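Local coordinates for protein dihydrofolate reductase (Moritella profunda, PDB 3IA4) that reduces 7,8-dihydrofolate to tetrahydrofolate with NADPH, a step probably needed to make glycine, purines and DNA precursors, at residues W23-E28 and H151-S156; A7-N12 and L112-I117; Q136-E141 and F155-R160; G97-Y102 and G123-P128. One frame throughout, in Å; residues are numbered along the deposited sequence. Where two conformers were deposited one is given.

Contact 1 (W23-E28 and H151-S156); sequences WHLPAE and HNYRFS. With MTX (methotrexate), chain F.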
# COMPACT_ATOMS: atom_id res chain seq x y z
N TRP A 23 -0.61 14.54 -4.46
CA TRP A 23 0.67 14.95 -5.05
C TRP A 23 0.71 14.41 -6.46
O TRP A 23 -0.03 13.50 -6.82
CB TRP A 23 1.90 14.41 -4.29
CG TRP A 23 1.87 12.94 -3.94
CD1 TRP A 23 2.10 11.87 -4.78
CD2 TRP A 23 1.52 12.38 -2.68
NE1 TRP A 23 2.00 10.66 -4.08
CE2 TRP A 23 1.62 10.96 -2.79
CE3 TRP A 23 1.18 12.95 -1.42
CZ2 TRP A 23 1.36 10.10 -1.72
CZ3 TRP A 23 0.91 12.08 -0.34
CH2 TRP A 23 1.02 10.68 -0.49
N HIS A 24 1.58 15.02 -7.27
CA HIS A 24 1.86 14.53 -8.63
C HIS A 24 3.25 13.91 -8.62
O HIS A 24 4.23 14.62 -8.40
CB HIS A 24 1.84 15.72 -9.62
CG HIS A 24 2.03 15.28 -11.05
ND1 HIS A 24 3.22 15.44 -11.74
CD2 HIS A 24 1.21 14.60 -11.88
CE1 HIS A 24 3.12 14.89 -12.94
NE2 HIS A 24 1.90 14.38 -13.05
N LEU A 25 3.36 12.59 -8.82
CA LEU A 25 4.63 11.92 -8.72
C LEU A 25 4.56 10.60 -9.50
O LEU A 25 4.54 9.51 -8.94
CB LEU A 25 4.93 11.68 -7.19
CG LEU A 25 6.38 11.64 -6.75
CD1 LEU A 25 7.20 12.91 -7.19
CD2 LEU A 25 6.49 11.38 -5.20
N PRO A 26 4.49 10.68 -10.83
CA PRO A 26 4.25 9.50 -11.66
C PRO A 26 5.29 8.42 -11.46
O PRO A 26 4.95 7.24 -11.58
CB PRO A 26 4.39 10.03 -13.10
CG PRO A 26 4.76 11.49 -12.98
CD PRO A 26 4.56 11.94 -11.58
N ALA A 27 6.55 8.78 -11.24
CA ALA A 27 7.56 7.75 -11.09
C ALA A 27 7.34 6.85 -9.90
O ALA A 27 7.86 5.72 -9.86
CB ALA A 27 8.98 8.38 -10.97
N GLU A 28 6.70 7.38 -8.86
CA GLU A 28 6.44 6.60 -7.66
C GLU A 28 5.52 5.43 -7.99
O GLU A 28 5.61 4.38 -7.35
CB GLU A 28 5.81 7.46 -6.58
CG GLU A 28 6.21 7.01 -5.19
CD GLU A 28 5.40 5.82 -4.65
OE1 GLU A 28 4.18 5.79 -4.89
OE2 GLU A 28 6.00 4.94 -3.97
N HIS A 151 9.12 16.36 -6.36
CA HIS A 151 9.54 16.23 -4.98
C HIS A 151 10.55 15.13 -4.86
O HIS A 151 10.44 14.12 -5.53
CB HIS A 151 8.29 15.78 -4.12
CG HIS A 151 7.07 16.59 -4.41
ND1 HIS A 151 7.03 17.95 -4.22
CD2 HIS A 151 5.84 16.24 -4.87
CE1 HIS A 151 5.85 18.42 -4.59
NE2 HIS A 151 5.10 17.40 -4.98
N ASN A 152 11.52 15.31 -3.95
CA ASN A 152 12.42 14.23 -3.61
C ASN A 152 11.62 13.12 -2.91
O ASN A 152 10.73 13.41 -2.13
CB ASN A 152 13.43 14.74 -2.60
CG ASN A 152 14.36 15.81 -3.17
OD1 ASN A 152 14.66 15.78 -4.33
ND2 ASN A 152 14.80 16.75 -2.34
N TYR A 153 11.99 11.89 -3.17
CA TYR A 153 11.39 10.76 -2.41
C TYR A 153 12.39 9.66 -2.24
O TYR A 153 13.46 9.68 -2.87
CB TYR A 153 10.06 10.30 -3.00
CG TYR A 153 10.16 9.71 -4.41
CD1 TYR A 153 10.23 10.53 -5.52
CD2 TYR A 153 10.22 8.34 -4.59
CE1 TYR A 153 10.35 9.96 -6.83
CE2 TYR A 153 10.31 7.76 -5.87
CZ TYR A 153 10.37 8.59 -6.97
OH TYR A 153 10.48 8.00 -8.24
N ARG A 154 12.09 8.72 -1.35
CA ARG A 154 13.08 7.67 -1.12
C ARG A 154 12.30 6.43 -0.71
O ARG A 154 11.17 6.52 -0.22
CB ARG A 154 14.13 8.04 -0.06
CG ARG A 154 13.53 8.11 1.30
CD ARG A 154 14.54 8.70 2.33
NE ARG A 154 13.87 8.87 3.63
CZ ARG A 154 13.18 9.96 3.97
NH1 ARG A 154 12.59 10.03 5.17
NH2 ARG A 154 13.04 10.99 3.11
N PHE A 155 12.89 5.29 -0.97
CA PHE A 155 12.33 3.99 -0.57
C PHE A 155 13.05 3.38 0.62
O PHE A 155 14.27 3.41 0.70
CB PHE A 155 12.46 3.06 -1.76
CG PHE A 155 11.98 1.70 -1.47
CD1 PHE A 155 10.61 1.50 -1.20
CD2 PHE A 155 12.86 0.62 -1.36
CE1 PHE A 155 10.13 0.24 -0.86
CE2 PHE A 155 12.37 -0.68 -1.03
CZ PHE A 155 11.01 -0.85 -0.77
N SER A 156 12.29 2.79 1.56
CA SER A 156 12.89 2.13 2.70
C SER A 156 12.09 0.86 2.95
O SER A 156 10.88 0.93 3.20
CB SER A 156 12.79 3.08 3.92
OG SER A 156 13.17 2.49 5.13
N1 MTX F . 2.59 3.92 -3.81
C2 MTX F . 3.09 3.13 -2.84
NA2 MTX F . 4.41 3.24 -2.58
N3 MTX F . 2.30 2.24 -2.17
C4 MTX F . 0.97 2.13 -2.47
NA4 MTX F . 0.24 1.29 -1.77
C4A MTX F . 0.46 2.90 -3.47
N5 MTX F . -0.87 2.75 -3.81
C6 MTX F . -1.38 3.55 -4.81
C7 MTX F . -0.61 4.46 -5.52
N8 MTX F . 0.75 4.58 -5.19
C8A MTX F . 1.25 3.79 -4.16
C9 MTX F . -2.86 3.38 -5.13
N10 MTX F . -3.27 4.03 -6.37
CM MTX F . -4.20 5.17 -6.24
C11 MTX F . -1.98 2.67 -10.13
C12 MTX F . -2.81 3.78 -10.04
C13 MTX F . -3.25 4.22 -8.81
C14 MTX F . -2.83 3.57 -7.65
C15 MTX F . -1.98 2.47 -7.78
C16 MTX F . -1.61 1.96 -8.99
C MTX F . -1.44 2.18 -11.41
O MTX F . -2.09 2.41 -12.61
N MTX F . -0.26 1.56 -11.34
CA MTX F . 0.36 0.88 -12.44
CT MTX F . 0.74 -0.52 -12.02
O1 MTX F . 1.02 -0.74 -10.80
O2 MTX F . 0.81 -1.42 -12.88
CB MTX F . 1.65 1.58 -12.89
CG MTX F . 1.37 3.00 -13.39
CD MTX F . 0.57 3.07 -14.69
OE1 MTX F . 0.29 4.18 -15.23
OE2 MTX F . 0.15 2.03 -15.25
O HOH W 1 2.52 17.51 -6.28
O HOH W 2 10.61 5.47 -8.70
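Glu28, which touches the Tyr153 ring through CG, has its OE2 gripped by two groups. NA2 of methotrexate donates to Glu28 OE2 at 2.7 Å in a nearly straight bond (176°), and the hydroxyl of Thr115 is a second hydrogen-bond partner. The other oxygen, Glu28 OE1, lies 2.7 Å from N1 of methotrexate, so the carboxylate spans the N1 and NA2 positions of the pteridine. An acidic side chain holding this end of the ring is a hallmark of the dihydrofolate reductase pocket. An alanine here would probably leave NA2 and the Thr115 hydroxyl without their shared oxygen and open a gap beside Tyr153. Leu25 and Tyr153 slide past each other in opposite directions. Leu25 CG is anti to the backbone N (chi1 -150°), and from there CD2 reaches Tyr153 CD1 at 3.8 Å. Leu25 CD1 turns to the carbonyl of His151. Ala27 CB lies a tight 3.1 Å from Tyr153 OH. Two waters bridge the segments. One lies 2.6 Å from Tyr153 OH and donates to Ala27 O. The other accepts from His24 N and meets His151 NE2 in the ring plane. The start of helix 26-36 thus leans on strand 153-160. Trp23 and Leu25 also rest on Ile117 of strand 111-117, and the Tyr153 ring meets Tyr143 of strand 135-143.

Contact 2 (A7-N12 and L112-I117); sequences AALANN and LYLTHI. With MTX (methotrexate), chain F.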
# COMPACT_ATOMS: atom_id res chain seq x y z
N ALA A 7 3.24 1.47 1.11
CA ALA A 7 2.55 2.77 1.11
C ALA A 7 3.51 3.88 0.78
O ALA A 7 4.72 3.73 1.02
CB ALA A 7 2.01 3.04 2.57
N ALA A 8 2.97 5.00 0.29
CA ALA A 8 3.80 6.19 0.07
C ALA A 8 3.30 7.29 1.05
O ALA A 8 2.12 7.63 1.06
CB ALA A 8 3.63 6.70 -1.37
N LEU A 9 4.22 7.77 1.87
CA LEU A 9 3.88 8.74 2.96
C LEU A 9 4.51 10.09 2.68
O LEU A 9 5.73 10.20 2.57
CB LEU A 9 4.44 8.31 4.30
CG LEU A 9 3.73 7.18 5.11
CD1 LEU A 9 3.53 5.91 4.24
CD2 LEU A 9 4.61 6.91 6.39
N ALA A 10 3.70 11.14 2.67
CA ALA A 10 4.29 12.48 2.77
C ALA A 10 4.59 12.77 4.26
O ALA A 10 4.46 11.89 5.13
CB ALA A 10 3.33 13.48 2.19
N ASN A 11 4.99 14.01 4.57
CA ASN A 11 5.32 14.32 5.96
C ASN A 11 4.12 14.06 6.87
O ASN A 11 2.97 14.19 6.43
CB ASN A 11 5.74 15.79 6.07
CG ASN A 11 7.11 16.06 5.41
OD1 ASN A 11 7.89 15.14 5.20
ND2 ASN A 11 7.41 17.33 5.14
N ASN A 12 4.41 13.73 8.14
CA ASN A 12 3.40 13.51 9.17
C ASN A 12 2.51 12.30 8.76
O ASN A 12 1.37 12.21 9.22
CB ASN A 12 2.55 14.77 9.37
CG ASN A 12 3.38 16.00 9.62
OD1 ASN A 12 4.28 15.95 10.45
ND2 ASN A 12 3.18 17.07 8.81
N LEU A 112 7.39 -3.51 5.93
CA LEU A 112 6.77 -2.32 5.38
C LEU A 112 7.64 -1.85 4.23
O LEU A 112 8.84 -1.67 4.38
CB LEU A 112 6.73 -1.19 6.41
CG LEU A 112 5.92 -1.55 7.68
CD1 LEU A 112 6.00 -0.35 8.67
CD2 LEU A 112 4.47 -2.01 7.42
N TYR A 113 7.02 -1.64 3.08
CA TYR A 113 7.71 -1.05 1.95
C TYR A 113 7.27 0.40 1.94
O TYR A 113 6.17 0.72 1.48
CB TYR A 113 7.24 -1.70 0.63
CG TYR A 113 7.69 -3.15 0.40
CD1 TYR A 113 8.33 -3.46 -0.79
CD2 TYR A 113 7.40 -4.18 1.29
CE1 TYR A 113 8.68 -4.75 -1.08
CE2 TYR A 113 7.79 -5.52 1.01
CZ TYR A 113 8.40 -5.76 -0.21
OH TYR A 113 8.83 -7.05 -0.51
N LEU A 114 8.08 1.29 2.48
CA LEU A 114 7.67 2.69 2.59
C LEU A 114 8.39 3.58 1.59
O LEU A 114 9.61 3.61 1.52
CB LEU A 114 7.98 3.22 4.00
CG LEU A 114 7.30 2.44 5.16
CD1 LEU A 114 7.53 3.08 6.51
CD2 LEU A 114 5.77 2.34 4.91
N THR A 115 7.63 4.39 0.91
CA THR A 115 8.24 5.51 0.18
C THR A 115 7.98 6.75 1.03
O THR A 115 6.86 6.95 1.49
CB THR A 115 7.50 5.64 -1.12
OG1 THR A 115 7.78 4.47 -1.91
CG2 THR A 115 7.96 6.91 -1.90
N HIS A 116 9.03 7.53 1.32
CA HIS A 116 8.83 8.79 2.00
C HIS A 116 9.02 9.89 1.00
O HIS A 116 10.09 9.97 0.37
CB HIS A 116 9.88 8.92 3.10
CG HIS A 116 9.80 7.83 4.11
ND1 HIS A 116 8.95 7.89 5.19
CD2 HIS A 116 10.48 6.67 4.21
CE1 HIS A 116 9.11 6.79 5.93
NE2 HIS A 116 10.02 6.03 5.34
N ILE A 117 7.98 10.73 0.87
CA ILE A 117 8.05 11.93 -0.01
C ILE A 117 8.33 13.21 0.77
O ILE A 117 7.69 13.47 1.80
CB ILE A 117 6.69 12.05 -0.74
CG1 ILE A 117 6.37 10.73 -1.44
CG2 ILE A 117 6.70 13.28 -1.71
CD1 ILE A 117 4.92 10.68 -2.02
N1 MTX F . 2.59 3.92 -3.81
C2 MTX F . 3.09 3.13 -2.84
NA2 MTX F . 4.41 3.24 -2.58
N3 MTX F . 2.30 2.24 -2.17
C4 MTX F . 0.97 2.13 -2.47
NA4 MTX F . 0.24 1.29 -1.77
C4A MTX F . 0.46 2.90 -3.47
N5 MTX F . -0.87 2.75 -3.81
C6 MTX F . -1.38 3.55 -4.81
C7 MTX F . -0.61 4.46 -5.52
N8 MTX F . 0.75 4.58 -5.19
C8A MTX F . 1.25 3.79 -4.16
C9 MTX F . -2.86 3.38 -5.13
N10 MTX F . -3.27 4.03 -6.37
CM MTX F . -4.20 5.17 -6.24
C11 MTX F . -1.98 2.67 -10.13
C12 MTX F . -2.81 3.78 -10.04
C13 MTX F . -3.25 4.22 -8.81
C14 MTX F . -2.83 3.57 -7.65
C15 MTX F . -1.98 2.47 -7.78
C16 MTX F . -1.61 1.96 -8.99
C MTX F . -1.44 2.18 -11.41
O MTX F . -2.09 2.41 -12.61
N MTX F . -0.26 1.56 -11.34
CA MTX F . 0.36 0.88 -12.44
CT MTX F . 0.74 -0.52 -12.02
O1 MTX F . 1.02 -0.74 -10.80
O2 MTX F . 0.81 -1.42 -12.88
CB MTX F . 1.65 1.58 -12.89
CG MTX F . 1.37 3.00 -13.39
CD MTX F . 0.57 3.07 -14.69
OE1 MTX F . 0.29 4.18 -15.23
OE2 MTX F . 0.15 2.03 -15.25
O HOH W 3 7.35 10.32 5.14
O HOH W 4 8.37 12.59 4.47
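Thr115, packed CB to CB against Ala8, has OG1 anti to its carbonyl carbon (chi1 -67°), which places this oxygen 3.6 Å from NA2 of methotrexate; its main polar partner is Glu28. Leu9 has CD1 turned by chi2 of 52° and meets Leu114 CD2 at 4.3 Å, on the face that also carries Ala7. The backbones form a regular parallel ladder. Ala7 N donates to Tyr113 O at 3.0 Å, and Thr115 N to Ala7 O. Leu9 N then donates to Thr115 O at 2.8 Å, and Ile117 N to Leu9 O. The ladder forms a wall of the pocket: Ala7 CA lies 3.3 Å from N3 of methotrexate, and Ala8 N is hydrogen-bonded to the NADPH carboxamide oxygen. Ala8 CB lies 3.7 Å from NA2, and its small size is consistent with the close approach of the pteridine. Strand 2-9 runs between 92-97 and 111-117 in the central sheet. Helix 26-36 covers the Ala8 and Thr115 face, and Phe127 touches Ala7 on the other.

Contact 3 (Q136-E141 and F155-R160); sequences QEIEHE and FSLLER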
# COMPACT_ATOMS: atom_id res chain seq x y z
N GLN A 136 14.06 -3.04 11.31
CA GLN A 136 15.40 -2.82 10.78
C GLN A 136 15.25 -2.65 9.28
O GLN A 136 14.46 -3.34 8.65
CB GLN A 136 16.31 -3.98 11.09
CG GLN A 136 15.90 -5.26 10.49
CD GLN A 136 16.97 -6.33 10.72
OE1 GLN A 136 16.77 -7.28 11.46
NE2 GLN A 136 18.12 -6.14 10.09
N GLU A 137 16.00 -1.71 8.74
CA GLU A 137 15.91 -1.46 7.29
C GLU A 137 16.72 -2.49 6.53
O GLU A 137 17.88 -2.75 6.91
CB GLU A 137 16.38 -0.04 7.01
CG GLU A 137 16.24 0.35 5.56
CD GLU A 137 16.75 1.73 5.31
OE1 GLU A 137 17.99 1.94 5.44
OE2 GLU A 137 15.93 2.62 4.97
N ILE A 138 16.14 -3.14 5.51
CA ILE A 138 16.91 -4.13 4.77
C ILE A 138 17.11 -3.78 3.29
O ILE A 138 17.82 -4.54 2.58
CB ILE A 138 16.29 -5.50 4.81
CG1 ILE A 138 14.87 -5.45 4.25
CG2 ILE A 138 16.29 -6.05 6.23
CD1 ILE A 138 14.17 -6.83 4.28
N GLU A 139 16.48 -2.71 2.81
CA GLU A 139 16.68 -2.22 1.42
C GLU A 139 16.36 -0.74 1.40
O GLU A 139 15.54 -0.26 2.19
CB GLU A 139 15.74 -2.90 0.40
CG GLU A 139 15.99 -4.37 0.25
CD GLU A 139 15.57 -4.90 -1.11
OE1 GLU A 139 16.09 -5.98 -1.51
OE2 GLU A 139 14.73 -4.22 -1.77
N HIS A 140 16.98 -0.02 0.47
CA HIS A 140 16.70 1.42 0.43
C HIS A 140 17.08 1.92 -0.96
O HIS A 140 17.95 1.34 -1.61
CB HIS A 140 17.57 2.12 1.43
CG HIS A 140 18.98 2.24 0.96
ND1 HIS A 140 19.89 1.22 1.08
CD2 HIS A 140 19.62 3.24 0.29
CE1 HIS A 140 21.04 1.59 0.56
NE2 HIS A 140 20.91 2.81 0.05
N GLU A 141 16.46 3.02 -1.39
CA GLU A 141 16.79 3.69 -2.67
C GLU A 141 16.41 5.16 -2.54
O GLU A 141 15.39 5.46 -1.94
CB GLU A 141 16.01 3.03 -3.83
CG GLU A 141 16.19 1.51 -3.93
CD GLU A 141 15.19 0.77 -4.87
OE1 GLU A 141 15.52 -0.37 -5.29
OE2 GLU A 141 14.08 1.31 -5.19
N PHE A 155 12.89 5.29 -0.97
CA PHE A 155 12.33 3.99 -0.57
C PHE A 155 13.05 3.38 0.62
O PHE A 155 14.27 3.41 0.70
CB PHE A 155 12.46 3.06 -1.76
CG PHE A 155 11.98 1.70 -1.47
CD1 PHE A 155 10.61 1.50 -1.20
CD2 PHE A 155 12.86 0.62 -1.36
CE1 PHE A 155 10.13 0.24 -0.86
CE2 PHE A 155 12.37 -0.68 -1.03
CZ PHE A 155 11.01 -0.85 -0.77
N SER A 156 12.29 2.79 1.56
CA SER A 156 12.89 2.13 2.70
C SER A 156 12.09 0.86 2.95
O SER A 156 10.88 0.93 3.20
CB SER A 156 12.79 3.08 3.92
OG SER A 156 13.17 2.49 5.13
N LEU A 157 12.76 -0.30 2.90
CA LEU A 157 12.10 -1.53 3.22
C LEU A 157 12.45 -1.92 4.65
O LEU A 157 13.63 -2.14 4.99
CB LEU A 157 12.43 -2.57 2.14
CG LEU A 157 11.92 -4.00 2.30
CD1 LEU A 157 10.59 -4.13 2.84
CD2 LEU A 157 12.04 -4.75 0.93
N LEU A 158 11.43 -1.90 5.52
CA LEU A 158 11.63 -2.26 6.92
C LEU A 158 11.13 -3.65 7.25
O LEU A 158 10.03 -4.08 6.81
CB LEU A 158 10.89 -1.29 7.84
CG LEU A 158 11.14 0.20 7.68
CD1 LEU A 158 10.29 0.98 8.66
CD2 LEU A 158 12.62 0.43 7.98
N GLU A 159 11.89 -4.33 8.10
CA GLU A 159 11.52 -5.65 8.59
C GLU A 159 11.25 -5.55 10.07
O GLU A 159 12.05 -4.97 10.81
CB GLU A 159 12.74 -6.56 8.35
CG GLU A 159 12.50 -8.00 8.44
CD GLU A 159 13.82 -8.73 8.17
OE1 GLU A 159 14.77 -8.53 8.95
OE2 GLU A 159 13.89 -9.47 7.16
N ARG A 160 10.13 -6.13 10.53
CA ARG A 160 9.78 -6.10 11.95
C ARG A 160 10.84 -6.85 12.75
O ARG A 160 11.27 -7.94 12.36
CB ARG A 160 8.36 -6.68 12.17
CG ARG A 160 7.91 -6.62 13.58
CD ARG A 160 7.42 -5.25 14.05
NE ARG A 160 7.18 -5.37 15.50
CZ ARG A 160 6.03 -5.70 16.07
NH1 ARG A 160 5.97 -5.83 17.43
NH2 ARG A 160 4.94 -5.93 15.33
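Gln136 pairs with Glu159 through two backbone bonds, Gln136 N to Glu159 O and Glu159 N to Gln136 O, both 2.8 Å. Their side chains lie side by side and point the same way, with amide and carboxylate planes 86° apart. The two OE1 atoms are 3.4 Å from each other, both acceptors, and do not bond. Glu137 comes next, on the opposite face with Leu158. Its CG is anti to the backbone N (chi1 -176°) and the chain beyond is extended. It ends at Ser156, whose OG donates to Glu137 OE2 at 2.8 Å, onto the anti lone pair. Ile138 breaks the simple alternation. Ile138 N donates to Leu157 O at 2.8 Å, while Leu157 N donates to Glu139 O, so two residues stand opposite one. This is a beta bulge in the antiparallel hairpin of strands 135-143 and 153-160, which closes one edge of the dihydrofolate reductase sheet. Ile138 CG1 packs on Leu157 CG at 3.8 Å, and its side chain crosses that of Glu159 at about a right angle. Glu139 lies alongside Leu157, CB to CB at 3.8 Å. His140 CA makes a CA-H...O contact with Phe155 O. Glu141 forms two backbone bonds with Phe155, the shorter from Phe155 N to Glu141 O at 2.7 Å. The Glu141 carboxylate runs beside the Phe155 ring, its plane turned 52° from it, and OE2 is hydrogen-bonded to Tyr143 OH.

Contact 4 (G97-Y102 and G123-P128); sequences GGATIY and GDTWFP. With NDP (NADPH dihydro-nicotinamide-adenine-dinucleotide phosphate), chain E.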
# COMPACT_ATOMS: atom_id res chain seq x y z
N GLY A 97 -3.25 -0.81 0.92
CA GLY A 97 -4.00 0.31 1.51
C GLY A 97 -5.49 0.02 1.61
O GLY A 97 -5.94 -1.03 1.18
N GLY A 98 -6.29 0.94 2.16
CA GLY A 98 -5.86 2.29 2.53
C GLY A 98 -5.68 2.32 4.04
O GLY A 98 -5.28 1.33 4.65
N ALA A 99 -5.97 3.48 4.65
CA ALA A 99 -5.65 3.60 6.10
C ALA A 99 -6.33 2.51 6.93
O ALA A 99 -5.72 1.93 7.88
CB ALA A 99 -6.13 4.96 6.60
N THR A 100 -7.61 2.21 6.66
CA THR A 100 -8.25 1.28 7.58
C THR A 100 -7.59 -0.09 7.50
O THR A 100 -7.44 -0.78 8.53
CB THR A 100 -9.77 1.10 7.38
OG1 THR A 100 -10.40 2.32 7.02
CG2 THR A 100 -10.33 0.68 8.67
N ILE A 101 -7.14 -0.49 6.32
CA ILE A 101 -6.52 -1.79 6.18
C ILE A 101 -5.14 -1.82 6.79
O ILE A 101 -4.72 -2.78 7.47
CB ILE A 101 -6.41 -2.18 4.70
CG1 ILE A 101 -7.83 -2.11 4.06
CG2 ILE A 101 -5.83 -3.55 4.64
CD1 ILE A 101 -8.92 -2.87 4.76
N TYR A 102 -4.41 -0.76 6.55
CA TYR A 102 -3.09 -0.62 7.22
C TYR A 102 -3.21 -0.69 8.76
O TYR A 102 -2.40 -1.31 9.44
CB TYR A 102 -2.40 0.73 6.88
CG TYR A 102 -1.98 0.92 5.44
CD1 TYR A 102 -1.37 -0.08 4.71
CD2 TYR A 102 -2.21 2.15 4.84
CE1 TYR A 102 -0.95 0.13 3.42
CE2 TYR A 102 -1.80 2.41 3.52
CZ TYR A 102 -1.16 1.40 2.84
OH TYR A 102 -0.82 1.71 1.55
N GLY A 123 -3.88 16.28 4.72
CA GLY A 123 -4.44 14.97 4.49
C GLY A 123 -5.84 14.79 5.08
O GLY A 123 -6.29 15.60 5.88
N ASP A 124 -6.51 13.70 4.67
CA ASP A 124 -7.65 13.20 5.43
C ASP A 124 -7.53 11.69 5.74
O ASP A 124 -8.48 11.08 6.22
CB ASP A 124 -9.00 13.54 4.75
CG ASP A 124 -9.22 12.81 3.45
OD1 ASP A 124 -8.55 11.77 3.14
OD2 ASP A 124 -10.14 13.24 2.71
N THR A 125 -6.36 11.12 5.44
CA THR A 125 -6.02 9.73 5.77
C THR A 125 -4.52 9.66 6.05
O THR A 125 -3.71 10.33 5.39
CB THR A 125 -6.36 8.72 4.66
OG1 THR A 125 -6.00 9.27 3.42
CG2 THR A 125 -7.90 8.52 4.62
N TRP A 126 -4.16 8.92 7.09
CA TRP A 126 -2.77 8.85 7.52
C TRP A 126 -2.36 7.42 7.66
O TRP A 126 -3.15 6.55 8.10
CB TRP A 126 -2.61 9.53 8.92
CG TRP A 126 -2.78 11.00 8.84
CD1 TRP A 126 -1.79 11.92 8.77
CD2 TRP A 126 -4.02 11.72 8.85
NE1 TRP A 126 -2.33 13.19 8.65
CE2 TRP A 126 -3.70 13.10 8.70
CE3 TRP A 126 -5.39 11.34 8.92
CZ2 TRP A 126 -4.68 14.10 8.60
CZ3 TRP A 126 -6.38 12.36 8.82
CH2 TRP A 126 -6.01 13.72 8.67
N PHE A 127 -1.11 7.14 7.38
CA PHE A 127 -0.53 5.77 7.70
C PHE A 127 -0.50 5.58 9.22
O PHE A 127 -0.37 6.53 10.00
CB PHE A 127 0.93 5.73 7.16
CG PHE A 127 1.46 4.33 7.02
CD1 PHE A 127 2.40 3.82 7.93
CD2 PHE A 127 0.95 3.51 6.01
CE1 PHE A 127 2.86 2.46 7.80
CE2 PHE A 127 1.39 2.20 5.87
CZ PHE A 127 2.31 1.64 6.78
N PRO A 128 -0.58 4.33 9.70
CA PRO A 128 -0.51 4.13 11.15
C PRO A 128 0.87 4.52 11.76
O PRO A 128 1.85 4.67 11.06
CB PRO A 128 -0.66 2.58 11.27
CG PRO A 128 -0.91 2.05 9.95
CD PRO A 128 -0.97 3.12 8.95
PA NDP E . -9.74 1.75 2.42
O1A NDP E . -8.97 1.13 3.56
O2A NDP E . -9.18 1.78 1.03
O5B NDP E . -11.25 1.13 2.30
C5B NDP E . -12.03 0.98 3.50
C4B NDP E . -13.25 0.17 3.09
O4B NDP E . -12.83 -1.20 3.05
C3B NDP E . -14.31 0.14 4.23
O3B NDP E . -15.13 1.30 4.16
C2B NDP E . -15.03 -1.18 4.01
O2B NDP E . -15.78 -1.16 2.79
C1B NDP E . -13.84 -2.05 3.69
N9A NDP E . -13.25 -2.73 4.86
C8A NDP E . -12.34 -2.21 5.70
N7A NDP E . -11.95 -3.12 6.61
C5A NDP E . -12.62 -4.27 6.33
C6A NDP E . -12.67 -5.64 6.86
N6A NDP E . -11.95 -6.04 7.95
N1A NDP E . -13.53 -6.50 6.20
C2A NDP E . -14.25 -6.20 5.13
N3A NDP E . -14.24 -4.97 4.61
C4A NDP E . -13.45 -4.00 5.17
O3 NDP E . -10.20 3.25 2.80
PN NDP E . -9.53 4.56 3.46
O1N NDP E . -9.07 4.22 4.82
O2N NDP E . -10.48 5.69 3.27
O5D NDP E . -8.21 4.76 2.61
C5D NDP E . -8.32 5.30 1.30
C4D NDP E . -7.38 6.50 1.16
O4D NDP E . -5.98 6.03 1.17
C3D NDP E . -7.55 7.28 -0.15
O3D NDP E . -7.32 8.68 0.12
C2D NDP E . -6.40 6.78 -1.03
O2D NDP E . -5.98 7.73 -2.05
C1D NDP E . -5.33 6.59 0.01
N1N NDP E . -4.28 5.64 -0.34
C2N NDP E . -3.02 6.06 -0.27
C3N NDP E . -1.99 5.17 -0.48
C7N NDP E . -0.59 5.68 -0.41
O7N NDP E . 0.32 4.87 -0.45
N7N NDP E . -0.31 6.97 -0.21
C4N NDP E . -2.18 3.69 -0.81
C5N NDP E . -3.60 3.39 -0.76
C6N NDP E . -4.57 4.34 -0.59
P2B NDP E . -17.37 -1.50 2.79
O1X NDP E . -17.64 -1.71 1.36
O2X NDP E . -17.49 -2.66 3.72
O3X NDP E . -18.02 -0.31 3.44
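Ala99 and Tyr102, which meet residues 125-128, lie in the first turn of helix 99-105, begun by a cis peptide bond between Gly97 and Gly98 with Gly98 at the N-cap. Tyr102 is central, set between Phe127 and Pro128. Phe127 points an edge at the face of Tyr102, a T-shaped pair with centroids 4.8 Å apart and planes at 57°. Phe127 CE2 stands 3.6 Å above the centre of the Tyr102 ring. Phe127 CG is anti to the backbone N (chi1 -162°), and from there the end of the side chain comes nearer to Tyr102. Gly97 CA lies against the opposite face of Tyr102, near its rim, so the ring lies between Phe127 and Gly97. Pro128 CD closes on Tyr102 CB at 3.5 Å. The cis Gly-Gly bond and the helix start it leads into are characteristic of the dihydrofolate reductase cofactor site. Gly98 N donates to O1A of NADPH at 3.0 Å, and Thr100 N to O1N at 3.1 Å. The helix start may add a favourable field for these phosphate oxygens. Tyr102 OH is hydrogen-bonded to Ile6 O and lies 3.4 Å from C4N, the hydride-bearing carbon of the nicotinamide. An alanine at Tyr102 would probably open a gap between Phe127 and Gly97 and leave Ile6 O without this hydroxyl. Ala99 CB lies 3.7 Å from Trp126 O, while Thr125 flanks the nicotinamide ribose.

Contact 2 is the buried one; the other three are partly buried. Contacts 1 and 3 both use strand 153-160 and share Phe155 and Ser156. That strand is also bonded to strand 111-117 of contact 2, through Ser156 N to Leu114 O and Leu158 N to Leu112 O. Contact 4 reaches contact 2 on the sheet face that carries Ala7 and Leu9, where Phe127 and Tyr102 touch Ala7. The chemistry follows place. Contact 2 is backbone pairing with apolar side chains, alanines among them. Contact 3, at the sheet edge, is rich in carboxylates. In contact 4 backbone N-H groups hold the cofactor phosphates, whereas contact 1 joins its segments by apolar packing and two waters, and turns one carboxylate to methotrexate.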